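Local coordinates for putative gdp-fucose protein o-fucosyltransferase 1 (Caenorhabditis elegans, PDB 3ZY2) that is a putative glycosyltransferase of the GT-B clan that binds guanosine-5'-diphosphate, at residues G9-C14 with P167-S172; T234-L239 with E248-G253; L209-V214 with R324-V329; I57-L62 with K189-S194. All coordinates share one frame; numbering follows the deposited sequence.

Contact 1: G9-C14 with P167-S172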
loop_
_atom_site.group_PDB
_atom_site.type_symbol
_atom_site.label_atom_id
_atom_site.label_comp_id
_atom_site.label_asym_id
_atom_site.label_seq_id
_atom_site.Cartn_x
_atom_site.Cartn_y
_atom_site.Cartn_z
ATOM N N GLY A 9 12.250 5.926 21.986
ATOM C CA GLY A 9 12.255 6.476 20.639
ATOM C C GLY A 9 10.969 7.181 20.253
ATOM O O GLY A 9 10.098 7.452 21.107
ATOM N N TYR A 10 10.869 7.466 18.960
ATOM C CA TYR A 10 9.822 8.340 18.404
ATOM C C TYR A 10 9.123 7.742 17.200
ATOM O O TYR A 10 9.655 6.866 16.509
ATOM C CB TYR A 10 10.424 9.696 17.987
ATOM C CG TYR A 10 10.993 10.426 19.163
ATOM C CD1 TYR A 10 12.293 10.141 19.625
ATOM C CD2 TYR A 10 10.235 11.371 19.857
ATOM C CE1 TYR A 10 12.810 10.791 20.734
ATOM C CE2 TYR A 10 10.752 12.015 20.963
ATOM C CZ TYR A 10 12.035 11.721 21.393
ATOM O OH TYR A 10 12.507 12.389 22.493
ATOM N N ILE A 11 7.918 8.243 16.946
ATOM C CA ILE A 11 7.202 7.997 15.702
ATOM C C ILE A 11 6.906 9.343 15.073
ATOM O O ILE A 11 6.429 10.241 15.765
ATOM C CB ILE A 11 5.871 7.245 15.946
ATOM C CG1 ILE A 11 6.125 5.811 16.392
ATOM C CG2 ILE A 11 4.976 7.249 14.697
ATOM C CD1 ILE A 11 4.940 5.220 17.147
ATOM N N VAL A 12 7.166 9.467 13.780
ATOM C CA VAL A 12 6.803 10.680 13.018
ATOM C C VAL A 12 6.128 10.225 11.737
ATOM O O VAL A 12 6.485 9.173 11.178
ATOM C CB VAL A 12 8.031 11.609 12.749
ATOM C CG1 VAL A 12 9.122 10.912 11.916
ATOM C CG2 VAL A 12 7.579 12.927 12.098
ATOM N N PHE A 13 5.116 10.964 11.297
ATOM C CA PHE A 13 4.357 10.546 10.111
ATOM C C PHE A 13 3.759 11.728 9.392
ATOM O O PHE A 13 3.594 12.818 9.981
ATOM C CB PHE A 13 3.243 9.530 10.480
ATOM C CG PHE A 13 2.004 10.175 11.056
ATOM C CD1 PHE A 13 1.998 10.660 12.360
ATOM C CD2 PHE A 13 0.853 10.309 10.259
ATOM C CE1 PHE A 13 0.851 11.287 12.879
ATOM C CE2 PHE A 13 -0.303 10.946 10.769
ATOM C CZ PHE A 13 -0.290 11.423 12.075
ATOM N N CYS A 14 3.435 11.491 8.124
ATOM C CA CYS A 14 2.657 12.418 7.313
ATOM C C CYS A 14 1.195 11.988 7.280
ATOM O O CYS A 14 0.918 10.833 6.911
ATOM C CB CYS A 14 3.166 12.454 5.876
ATOM S SG CYS A 14 2.216 13.652 4.901
ATOM N N PRO A 167 15.763 4.854 16.437
ATOM C CA PRO A 167 15.262 5.841 17.384
ATOM C C PRO A 167 13.972 6.500 16.895
ATOM O O PRO A 167 13.175 6.970 17.715
ATOM C CB PRO A 167 16.395 6.870 17.460
ATOM C CG PRO A 167 17.222 6.647 16.247
ATOM C CD PRO A 167 17.109 5.201 15.937
ATOM N N VAL A 168 13.795 6.540 15.577
ATOM C CA VAL A 168 12.632 7.207 14.978
ATOM C C VAL A 168 12.013 6.317 13.908
ATOM O O VAL A 168 12.662 5.989 12.919
ATOM C CB VAL A 168 12.981 8.596 14.361
ATOM C CG1 VAL A 168 11.713 9.207 13.693
ATOM C CG2 VAL A 168 13.555 9.556 15.410
ATOM N N LEU A 169 10.748 5.935 14.082
ATOM C CA LEU A 169 10.021 5.262 13.022
ATOM C C LEU A 169 9.327 6.348 12.223
ATOM O O LEU A 169 8.551 7.119 12.787
ATOM C CB LEU A 169 8.974 4.292 13.597
ATOM C CG LEU A 169 9.272 2.877 14.103
ATOM C CD1 LEU A 169 10.749 2.578 14.436
ATOM C CD2 LEU A 169 8.379 2.514 15.266
ATOM N N ALA A 170 9.602 6.426 10.926
ATOM C CA ALA A 170 9.047 7.477 10.076
ATOM C C ALA A 170 8.167 6.903 8.985
ATOM O O ALA A 170 8.626 6.116 8.177
ATOM C CB ALA A 170 10.168 8.315 9.469
ATOM N N PHE A 171 6.900 7.310 8.958
ATOM C CA PHE A 171 5.901 6.762 8.034
ATOM C C PHE A 171 5.390 7.840 7.064
ATOM O O PHE A 171 4.866 8.875 7.498
ATOM C CB PHE A 171 4.701 6.229 8.825
ATOM C CG PHE A 171 5.024 5.162 9.838
ATOM C CD1 PHE A 171 5.382 5.498 11.155
ATOM C CD2 PHE A 171 4.890 3.806 9.513
ATOM C CE1 PHE A 171 5.637 4.519 12.095
ATOM C CE2 PHE A 171 5.142 2.833 10.453
ATOM C CZ PHE A 171 5.536 3.166 11.734
ATOM N N SER A 172 5.512 7.619 5.760
ATOM C CA SER A 172 4.965 8.601 4.821
ATOM C C SER A 172 3.462 8.439 4.662
ATOM O O SER A 172 2.772 9.374 4.246
ATOM C CB SER A 172 5.662 8.582 3.460
ATOM O OG SER A 172 5.725 9.904 2.928
#
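Val12 CG1 sits between its own backbone N and carbonyl carbon (chi1 61°), the branch that reaches across to Val168 CG1 at 3.6 Å and Ala170 CB at 3.7 Å. Phe171 has its CG anti to the carbonyl carbon (chi1 -58°), and Ile11 CG2 meets the edge of its ring, 3.8 Å from CE1. Ile11 CG1 also meets Leu169 CD2, while Phe13 offers Phe171 its CB and carries its ring away.

The backbones run parallel. Tyr10 N and Val12 N donate to Pro167 O and Leu169 O, and Leu169 N and Phe171 N return bonds to Tyr10 O and Val12 O; Cys14 N to Phe171 O, 3.0 Å, is the last. These strands are neighbours within the six-stranded parallel sheet of the N-terminal Rossmann-like domain expected in a GT-B protein. Ile11, Phe13 and Leu169 point to the side packed by helix 20-37, whereas Tyr10 and Val168 face helix 77-88. The other edge of strand 10-13 pairs with strand 40-42.

At the entry, Gly9 has a positive phi of 97° and brings its CA within 3.1 Å of Pro167 O. At the exit, Cys14 CB lies 3.5 Å from Ser172 O; its sulfur is bonded to Cys16, and Ser172 OG turns to Ser116 and Trp126.

Contact 2: T234-L239 with E248-G253; sequences TTNRPL and EGHHLG
The imidazole of His250 lies with one face against the backbone of Pro238, whose N stands 3.8 Å above the ring plane and offset toward the rim. Its CB points toward the loop 234-239, and CG is anti to the carbonyl carbon (chi1 -73°). There the side chain of Asn236 meets it at the edge, with Asn236 CG in the ring plane, and the amide is turned 45° from the imidazole. Asn236 reaches that edge with its CG anti to the backbone N (chi1 -174°).

Backbone carbonyls line the approach as well. Asn236 O comes to 3.8 Å from His250 CG, and Arg237 O nears the ring obliquely. Beside the ring, Pro238 CG touches Gly249 CA at 4.3 Å. Asn236, Gly249 and His250 all take positive phi, and His250 opens a type I turn closed by the bond from Gly253 N to His250 O, 3.3 Å.

The two loops flank helix 243-246, whose Glu243 touches both Pro238 and His250. Arg237 heads the other way, its NE in a salt bridge with Glu137 of the second subunit and its NH2 bonded to Lys160 O of that subunit. The side chain of Leu239, at the end of the loop, is about 9 Å from the bound guanosine-5'-diphosphate and from the manganese ion. The buried imidazole is thus packed among the backbone carbonyls of Asn236 and Arg237, a setting that would suit a ring N-H or a polarised C-H on that side.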
loop_
_atom_site.group_PDB
_atom_site.type_symbol
_atom_site.label_atom_id
_atom_site.label_comp_id
_atom_site.label_asym_id
_atom_site.label_seq_id
_atom_site.Cartn_x
_atom_site.Cartn_y
_atom_site.Cartn_z
ATOM N N THR A 234 -26.386 -2.033 -3.483
ATOM C CA THR A 234 -26.494 -3.483 -3.393
ATOM C C THR A 234 -25.345 -4.038 -2.546
ATOM O O THR A 234 -25.546 -4.952 -1.743
ATOM C CB THR A 234 -26.522 -4.152 -4.787
ATOM O OG1 THR A 234 -25.460 -3.624 -5.588
ATOM C CG2 THR A 234 -27.844 -3.889 -5.483
ATOM N N THR A 235 -24.149 -3.481 -2.726
ATOM C CA THR A 235 -22.992 -3.916 -1.941
ATOM C C THR A 235 -22.925 -3.189 -0.589
ATOM O O THR A 235 -22.396 -3.729 0.388
ATOM C CB THR A 235 -21.658 -3.809 -2.731
ATOM O OG1 THR A 235 -20.567 -4.219 -1.899
ATOM C CG2 THR A 235 -21.390 -2.402 -3.234
ATOM N N ASN A 236 -23.462 -1.969 -0.548
ATOM C CA ASN A 236 -23.637 -1.231 0.703
ATOM C C ASN A 236 -22.393 -1.224 1.598
ATOM O O ASN A 236 -22.486 -1.475 2.797
ATOM C CB ASN A 236 -24.865 -1.808 1.440
ATOM C CG ASN A 236 -25.246 -1.028 2.684
ATOM O OD1 ASN A 236 -25.680 -1.610 3.691
ATOM N ND2 ASN A 236 -25.152 0.286 2.609
ATOM N N ARG A 237 -21.228 -0.944 1.013
ATOM C CA ARG A 237 -19.992 -0.859 1.799
ATOM C C ARG A 237 -19.895 0.480 2.499
ATOM O O ARG A 237 -20.503 1.464 2.051
ATOM C CB ARG A 237 -18.754 -1.031 0.915
ATOM C CG ARG A 237 -18.660 -2.388 0.243
ATOM C CD ARG A 237 -18.660 -3.525 1.257
ATOM N NE ARG A 237 -18.309 -4.788 0.616
ATOM C CZ ARG A 237 -18.364 -5.985 1.199
ATOM N NH1 ARG A 237 -18.760 -6.113 2.462
ATOM N NH2 ARG A 237 -18.015 -7.065 0.510
ATOM N N PRO A 238 -19.109 0.538 3.594
ATOM C CA PRO A 238 -18.793 1.834 4.179
ATOM C C PRO A 238 -18.197 2.776 3.146
ATOM O O PRO A 238 -17.407 2.367 2.258
ATOM C CB PRO A 238 -17.750 1.493 5.238
ATOM C CG PRO A 238 -18.138 0.106 5.661
ATOM C CD PRO A 238 -18.534 -0.570 4.380
ATOM N N LEU A 239 -18.601 4.035 3.252
ATOM C CA LEU A 239 -18.040 5.075 2.428
ATOM C C LEU A 239 -17.649 6.174 3.380
ATOM O O LEU A 239 -18.513 6.778 4.030
ATOM C CB LEU A 239 -19.068 5.556 1.409
ATOM C CG LEU A 239 -18.601 6.684 0.478
ATOM C CD1 LEU A 239 -17.411 6.266 -0.432
ATOM C CD2 LEU A 239 -19.783 7.177 -0.353
ATOM N N GLU A 248 -20.944 -0.192 12.379
ATOM C CA GLU A 248 -19.866 -0.943 11.721
ATOM C C GLU A 248 -20.427 -1.837 10.614
ATOM O O GLU A 248 -21.426 -2.538 10.822
ATOM C CB GLU A 248 -19.091 -1.795 12.731
ATOM C CG GLU A 248 -17.816 -2.389 12.163
ATOM C CD GLU A 248 -16.869 -2.908 13.233
ATOM O OE1 GLU A 248 -17.274 -3.789 14.023
ATOM O OE2 GLU A 248 -15.714 -2.417 13.277
ATOM N N GLY A 249 -19.802 -1.785 9.438
ATOM C CA GLY A 249 -20.228 -2.600 8.288
ATOM C C GLY A 249 -21.679 -2.359 7.893
ATOM O O GLY A 249 -22.287 -3.188 7.217
ATOM N N HIS A 250 -22.224 -1.210 8.309
ATOM C CA HIS A 250 -23.606 -0.797 7.998
ATOM C C HIS A 250 -24.677 -1.740 8.543
ATOM O O HIS A 250 -25.687 -1.999 7.876
ATOM C CB HIS A 250 -23.792 -0.610 6.486
ATOM C CG HIS A 250 -23.132 0.615 5.930
ATOM N ND1 HIS A 250 -22.339 1.456 6.685
ATOM C CD2 HIS A 250 -23.130 1.123 4.677
ATOM C CE1 HIS A 250 -21.888 2.432 5.920
ATOM N NE2 HIS A 250 -22.356 2.257 4.698
ATOM N N HIS A 251 -24.478 -2.228 9.765
ATOM C CA HIS A 251 -25.422 -3.192 10.344
ATOM C C HIS A 251 -26.814 -2.605 10.599
ATOM O O HIS A 251 -27.792 -3.346 10.690
ATOM C CB HIS A 251 -24.843 -3.860 11.602
ATOM C CG HIS A 251 -24.752 -2.957 12.793
ATOM N ND1 HIS A 251 -25.824 -2.702 13.621
ATOM C CD2 HIS A 251 -23.707 -2.267 13.309
ATOM C CE1 HIS A 251 -25.446 -1.887 14.590
ATOM N NE2 HIS A 251 -24.166 -1.610 14.426
ATOM N N LEU A 252 -26.899 -1.277 10.664
ATOM C CA LEU A 252 -28.161 -0.583 10.960
ATOM C C LEU A 252 -29.006 -0.223 9.732
ATOM O O LEU A 252 -30.166 0.184 9.876
ATOM C CB LEU A 252 -27.894 0.687 11.785
ATOM C CG LEU A 252 -27.420 0.542 13.233
ATOM C CD1 LEU A 252 -27.101 1.907 13.830
ATOM C CD2 LEU A 252 -28.459 -0.180 14.080
ATOM N N GLY A 253 -28.439 -0.355 8.532
ATOM C CA GLY A 253 -29.154 0.049 7.323
ATOM C C GLY A 253 -28.321 0.205 6.066
ATOM O O GLY A 253 -27.143 -0.173 6.020
#

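Contact 3: L209-V214 with R324-V329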
loop_
_atom_site.group_PDB
_atom_site.type_symbol
_atom_site.label_atom_id
_atom_site.label_comp_id
_atom_site.label_asym_id
_atom_site.label_seq_id
_atom_site.Cartn_x
_atom_site.Cartn_y
_atom_site.Cartn_z
ATOM N N LEU A 209 -25.553 34.081 17.470
ATOM C CA LEU A 209 -26.364 32.863 17.562
ATOM C C LEU A 209 -27.128 32.799 18.881
ATOM O O LEU A 209 -26.603 32.305 19.895
ATOM C CB LEU A 209 -25.475 31.619 17.377
ATOM C CG LEU A 209 -24.782 31.490 16.007
ATOM C CD1 LEU A 209 -23.760 30.344 16.038
ATOM C CD2 LEU A 209 -25.817 31.280 14.895
ATOM N N ALA A 210 -28.371 33.271 18.860
ATOM C CA ALA A 210 -29.244 33.153 20.035
ATOM C C ALA A 210 -29.444 31.664 20.320
ATOM O O ALA A 210 -29.583 30.818 19.412
ATOM C CB ALA A 210 -30.575 33.864 19.805
ATOM N N LYS A 211 -29.415 31.339 21.612
ATOM C CA LYS A 211 -29.528 29.942 22.048
ATOM C C LYS A 211 -30.958 29.590 22.451
ATOM O O LYS A 211 -31.722 30.446 22.893
ATOM C CB LYS A 211 -28.570 29.693 23.201
ATOM C CG LYS A 211 -27.080 29.652 22.712
ATOM C CD LYS A 211 -26.063 29.602 23.856
ATOM C CE LYS A 211 -26.042 28.239 24.578
ATOM N NZ LYS A 211 -25.641 27.123 23.669
ATOM N N PRO A 212 -31.328 28.309 22.278
ATOM C CA PRO A 212 -30.487 27.219 21.747
ATOM C C PRO A 212 -30.366 27.303 20.234
ATOM O O PRO A 212 -31.278 27.799 19.562
ATOM C CB PRO A 212 -31.260 25.958 22.142
ATOM C CG PRO A 212 -32.681 26.384 22.334
ATOM C CD PRO A 212 -32.694 27.866 22.657
ATOM N N PHE A 213 -29.220 26.895 19.701
ATOM C CA PHE A 213 -29.019 26.955 18.239
ATOM C C PHE A 213 -28.750 25.600 17.639
ATOM O O PHE A 213 -28.157 24.711 18.283
ATOM C CB PHE A 213 -27.960 28.009 17.789
ATOM C CG PHE A 213 -26.508 27.617 18.005
ATOM C CD1 PHE A 213 -25.874 27.880 19.218
ATOM C CD2 PHE A 213 -25.750 27.093 16.954
ATOM C CE1 PHE A 213 -24.514 27.577 19.394
ATOM C CE2 PHE A 213 -24.381 26.776 17.121
ATOM C CZ PHE A 213 -23.760 27.023 18.341
ATOM N N VAL A 214 -29.245 25.439 16.418
ATOM C CA VAL A 214 -28.972 24.254 15.603
ATOM C C VAL A 214 -27.810 24.602 14.691
ATOM O O VAL A 214 -27.854 25.625 14.025
ATOM C CB VAL A 214 -30.178 23.867 14.697
ATOM C CG1 VAL A 214 -29.864 22.613 13.878
ATOM C CG2 VAL A 214 -31.429 23.569 15.520
ATOM N N ARG A 324 -20.011 23.103 19.771
ATOM C CA ARG A 324 -20.639 23.854 20.881
ATOM C C ARG A 324 -22.147 24.019 20.754
ATOM O O ARG A 324 -22.795 24.514 21.691
ATOM C CB ARG A 324 -20.006 25.247 20.993
ATOM C CG ARG A 324 -18.538 25.156 21.400
ATOM C CD ARG A 324 -17.859 26.535 21.455
ATOM N NE ARG A 324 -18.241 27.229 22.668
ATOM C CZ ARG A 324 -17.615 27.126 23.846
ATOM N NH1 ARG A 324 -16.534 26.362 24.001
ATOM N NH2 ARG A 324 -18.086 27.799 24.887
ATOM N N ALA A 325 -22.712 23.575 19.633
ATOM C CA ALA A 325 -24.132 23.787 19.324
ATOM C C ALA A 325 -25.050 23.062 20.288
ATOM O O ALA A 325 -24.668 22.057 20.860
ATOM C CB ALA A 325 -24.436 23.337 17.889
ATOM N N ASP A 326 -26.274 23.558 20.436
ATOM C CA ASP A 326 -27.261 22.819 21.225
ATOM C C ASP A 326 -27.670 21.548 20.518
ATOM O O ASP A 326 -27.887 20.535 21.182
ATOM C CB ASP A 326 -28.437 23.726 21.555
ATOM C CG ASP A 326 -28.004 24.941 22.374
ATOM O OD1 ASP A 326 -27.512 25.941 21.774
ATOM O OD2 ASP A 326 -28.115 24.894 23.634
ATOM N N LEU A 327 -27.754 21.581 19.195
ATOM C CA LEU A 327 -28.010 20.389 18.369
ATOM C C LEU A 327 -27.193 20.523 17.090
ATOM O O LEU A 327 -27.161 21.597 16.501
ATOM C CB LEU A 327 -29.491 20.258 18.003
ATOM C CG LEU A 327 -29.815 19.078 17.065
ATOM C CD1 LEU A 327 -29.569 17.738 17.781
ATOM C CD2 LEU A 327 -31.242 19.155 16.550
ATOM N N PHE A 328 -26.510 19.451 16.697
ATOM C CA PHE A 328 -25.747 19.378 15.456
ATOM C C PHE A 328 -26.474 18.438 14.506
ATOM O O PHE A 328 -26.854 17.343 14.911
ATOM C CB PHE A 328 -24.358 18.817 15.736
ATOM C CG PHE A 328 -23.575 18.424 14.487
ATOM C CD1 PHE A 328 -23.324 19.340 13.462
ATOM C CD2 PHE A 328 -23.067 17.139 14.365
ATOM C CE1 PHE A 328 -22.586 18.947 12.351
ATOM C CE2 PHE A 328 -22.333 16.760 13.232
ATOM C CZ PHE A 328 -22.079 17.675 12.231
ATOM N N VAL A 329 -26.695 18.896 13.271
ATOM C CA VAL A 329 -27.169 18.002 12.181
ATOM C C VAL A 329 -26.066 17.926 11.140
ATOM O O VAL A 329 -25.734 18.934 10.502
ATOM C CB VAL A 329 -28.496 18.463 11.525
ATOM C CG1 VAL A 329 -29.043 17.353 10.594
ATOM C CG2 VAL A 329 -29.537 18.810 12.579
HETATM O O HOH W 1 -22.974 27.264 22.672
#
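Asp326 leans its side chain across the chain at Pro212 and Phe213, beginning with CB, which lies 3.4 Å from Phe213 O. The next atom, CG, is anti to the carbonyl carbon (chi1 -61°) and presses on Pro212 CB, also at 3.4 Å. At the tip, OD1 takes two donors from opposite faces of the carboxylate: Phe213 N, 2.9 Å away from OD1, comes from well above the plane, while Lys211 NZ arrives on the syn side in a salt bridge of 2.9 Å to OD1. OD2 receives a weak bond from the same NZ. Lys211 gets there by bending its chain at chi3 and chi4, crossing the aspartate at about a right angle. A water accepts from Lys211 NZ and donates to Arg324 O, adding a water bridge between Lys211 and the backbone of Arg324. The chain before Phe213 passes through a cis peptide at Pro212.

Two neighbouring strands of a parallel five-stranded sheet pair here at Val214 and Leu327, 213-218 in the middle of the sheet and 327-330 next to it, consistent with the C-terminal Rossmann-like domain of a GT-B protein. Leu327 N bonds to Phe213 O at 3.3 Å, which also takes a weak bond from Asp326 N, and Val214 CA makes a CA-H...O contact with Leu327 O.

On one side, the Phe213 ring receives Ala325 CA over its face in a CH-pi contact, 3.9 Å from the centroid, and Ile205 of helix 195-208 packs on the same side chain. Farther along, Val214 CG1 touches Val329 CG2 at 4.0 Å, near Lys274 and Ile278 of helix 264-278.

Contact 4: I57-L62 with K189-S194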
loop_
_atom_site.group_PDB
_atom_site.type_symbol
_atom_site.label_atom_id
_atom_site.label_comp_id
_atom_site.label_asym_id
_atom_site.label_seq_id
_atom_site.Cartn_x
_atom_site.Cartn_y
_atom_site.Cartn_z
ATOM N N ILE A 57 0.287 23.015 8.484
ATOM C CA ILE A 57 -0.237 23.733 9.633
ATOM C C ILE A 57 0.242 23.048 10.916
ATOM O O ILE A 57 0.020 21.870 11.088
ATOM C CB ILE A 57 -1.799 23.726 9.594
ATOM C CG1 ILE A 57 -2.368 24.132 8.210
ATOM C CG2 ILE A 57 -2.368 24.538 10.762
ATOM C CD1 ILE A 57 -2.010 25.541 7.686
ATOM N N PRO A 58 0.938 23.780 11.806
ATOM C CA PRO A 58 1.384 23.092 13.021
ATOM C C PRO A 58 0.200 22.602 13.864
ATOM O O PRO A 58 -0.844 23.297 13.965
ATOM C CB PRO A 58 2.158 24.173 13.788
ATOM C CG PRO A 58 2.558 25.179 12.740
ATOM C CD PRO A 58 1.440 25.157 11.728
ATOM N N PHE A 59 0.375 21.426 14.467
ATOM C CA PHE A 59 -0.648 20.835 15.319
ATOM C C PHE A 59 -1.195 21.849 16.326
ATOM O O PHE A 59 -2.408 21.989 16.471
ATOM C CB PHE A 59 -0.077 19.621 16.061
ATOM C CG PHE A 59 -1.002 19.063 17.127
ATOM C CD1 PHE A 59 -0.994 19.586 18.423
ATOM C CD2 PHE A 59 -1.893 18.019 16.827
ATOM C CE1 PHE A 59 -1.877 19.064 19.418
ATOM C CE2 PHE A 59 -2.757 17.499 17.813
ATOM C CZ PHE A 59 -2.746 18.028 19.092
ATOM N N GLU A 60 -0.294 22.550 17.016
ATOM C CA GLU A 60 -0.673 23.442 18.122
ATOM C C GLU A 60 -1.389 24.730 17.676
ATOM O O GLU A 60 -1.955 25.440 18.506
ATOM C CB GLU A 60 0.557 23.794 18.983
ATOM C CG GLU A 60 1.637 24.536 18.233
ATOM C CD GLU A 60 2.704 23.627 17.637
ATOM O OE1 GLU A 60 2.413 22.445 17.299
ATOM O OE2 GLU A 60 3.855 24.126 17.493
ATOM N N PHE A 61 -1.375 25.017 16.379
ATOM C CA PHE A 61 -2.194 26.105 15.843
ATOM C C PHE A 61 -3.668 25.733 15.973
ATOM O O PHE A 61 -4.520 26.595 16.214
ATOM C CB PHE A 61 -1.821 26.372 14.388
ATOM C CG PHE A 61 -2.376 27.662 13.843
ATOM C CD1 PHE A 61 -1.942 28.880 14.345
ATOM C CD2 PHE A 61 -3.331 27.646 12.826
ATOM C CE1 PHE A 61 -2.446 30.092 13.844
ATOM C CE2 PHE A 61 -3.838 28.844 12.313
ATOM C CZ PHE A 61 -3.394 30.058 12.831
ATOM N N LEU A 62 -3.949 24.434 15.873
ATOM C CA LEU A 62 -5.331 23.921 15.826
ATOM C C LEU A 62 -5.802 23.325 17.144
ATOM O O LEU A 62 -6.940 23.526 17.532
ATOM C CB LEU A 62 -5.472 22.863 14.731
ATOM C CG LEU A 62 -5.133 23.338 13.318
ATOM C CD1 LEU A 62 -5.339 22.219 12.353
ATOM C CD2 LEU A 62 -6.011 24.556 12.931
ATOM N N LYS A 189 -11.747 12.853 22.345
ATOM C CA LYS A 189 -11.819 13.549 23.651
ATOM C C LYS A 189 -10.556 14.405 23.898
ATOM O O LYS A 189 -10.607 15.487 24.504
ATOM C CB LYS A 189 -12.007 12.516 24.776
ATOM C CG LYS A 189 -11.885 13.080 26.165
ATOM C CD LYS A 189 -12.085 11.980 27.196
ATOM C CE LYS A 189 -11.295 12.258 28.467
ATOM N NZ LYS A 189 -11.706 13.520 29.148
ATOM N N TYR A 190 -9.429 13.919 23.372
ATOM C CA TYR A 190 -8.122 14.503 23.639
ATOM C C TYR A 190 -7.680 15.481 22.577
ATOM O O TYR A 190 -6.565 15.991 22.647
ATOM C CB TYR A 190 -7.067 13.399 23.827
ATOM C CG TYR A 190 -7.444 12.440 24.920
ATOM C CD1 TYR A 190 -7.258 12.786 26.239
ATOM C CD2 TYR A 190 -8.012 11.212 24.619
ATOM C CE1 TYR A 190 -7.615 11.917 27.267
ATOM C CE2 TYR A 190 -8.358 10.325 25.628
ATOM C CZ TYR A 190 -8.162 10.701 26.943
ATOM O OH TYR A 190 -8.509 9.830 27.949
ATOM N N LEU A 191 -8.562 15.762 21.625
ATOM C CA LEU A 191 -8.304 16.840 20.638
ATOM C C LEU A 191 -9.198 18.019 20.990
ATOM O O LEU A 191 -10.390 18.036 20.670
ATOM C CB LEU A 191 -8.551 16.370 19.200
ATOM C CG LEU A 191 -7.715 15.163 18.738
ATOM C CD1 LEU A 191 -7.908 14.903 17.269
ATOM C CD2 LEU A 191 -6.230 15.261 19.049
ATOM N N ARG A 192 -8.596 18.998 21.661
ATOM C CA ARG A 192 -9.301 20.176 22.167
ATOM C C ARG A 192 -8.801 21.365 21.362
ATOM O O ARG A 192 -7.596 21.587 21.283
ATOM C CB ARG A 192 -8.963 20.376 23.643
ATOM C CG ARG A 192 -9.613 21.631 24.231
ATOM C CD ARG A 192 -9.442 21.695 25.725
ATOM N NE ARG A 192 -10.118 20.566 26.378
ATOM C CZ ARG A 192 -10.006 20.261 27.666
ATOM N NH1 ARG A 192 -9.248 20.995 28.480
ATOM N NH2 ARG A 192 -10.658 19.211 28.141
ATOM N N TRP A 193 -9.716 22.134 20.770
ATOM C CA TRP A 193 -9.312 23.282 19.956
ATOM C C TRP A 193 -8.421 24.235 20.716
ATOM O O TRP A 193 -8.618 24.490 21.911
ATOM C CB TRP A 193 -10.518 24.044 19.381
ATOM C CG TRP A 193 -11.376 23.128 18.561
ATOM C CD1 TRP A 193 -12.566 22.565 18.939
ATOM C CD2 TRP A 193 -11.070 22.601 17.265
ATOM N NE1 TRP A 193 -13.031 21.742 17.941
ATOM C CE2 TRP A 193 -12.134 21.741 16.905
ATOM C CE3 TRP A 193 -10.004 22.774 16.364
ATOM C CZ2 TRP A 193 -12.158 21.041 15.680
ATOM C CZ3 TRP A 193 -10.034 22.092 15.143
ATOM C CH2 TRP A 193 -11.117 21.246 14.811
ATOM N N SER A 194 -7.452 24.797 19.993
ATOM C CA SER A 194 -6.564 25.798 20.578
ATOM C C SER A 194 -7.399 26.914 21.192
ATOM O O SER A 194 -8.562 27.166 20.781
ATOM C CB SER A 194 -5.640 26.363 19.502
ATOM O OG SER A 194 -6.408 27.036 18.501
#
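Ser194 makes both hydrogen bonds of the contact, to successive carbonyls of the short, weakly bonded helix at about 59-62. Its OG, held between the backbone N and the carbonyl carbon (chi1 63°), donates to Phe61 O at 3.0 Å, and its N donates to Leu62 O at 2.8 Å with an N-H...O angle of 161°. Both donors stand above the carbonyl planes. Ser194 is also the N-cap of the next helix, its OG weakly bonded to Ile197 N, and Phe61 O has a second donor in Arg196 NH2.

Trp193 CA makes a CA-H...O contact of 3.4 Å with Leu62 O, and the same oxygen lies near the indole plane at its edge, 3.4 Å from CE3.

The apolar part is a light touch of Leu191 CD2 on the edge of the Phe59 ring, 4.3 Å from CE2.

Trp193 stacks on Phe63, is hydrogen-bonded to Glu343 through NE1 and lies against helix 315-324, while Leu191 packs on helix 20-37 and Phe59 on helix 65-68. The contact thus joins the short helix after strand 55-57 to the start of helix 195-208, with helices from both halves of the chain close by.

From the N terminus, contact 1 opens at 9-14 and contact 4 at 57-62; contact 1 closes at 167-172 and contact 4 only at 189-194, so the two cross. Contact 1 pairs the first strand of the N-terminal sheet with its parallel neighbour 168-171, and contact 4 ties that half to the entry of helix 195-208. This helix leads into 209-214, where contact 3 opens, to close at 324-329 in the second parallel sheet. Contact 2 is nested inside that loop, bracketing helix 243-246 about 30 Å from contact 3, centre to centre. Contacts 1 and 3 lie on opposite sides of the chain's centre.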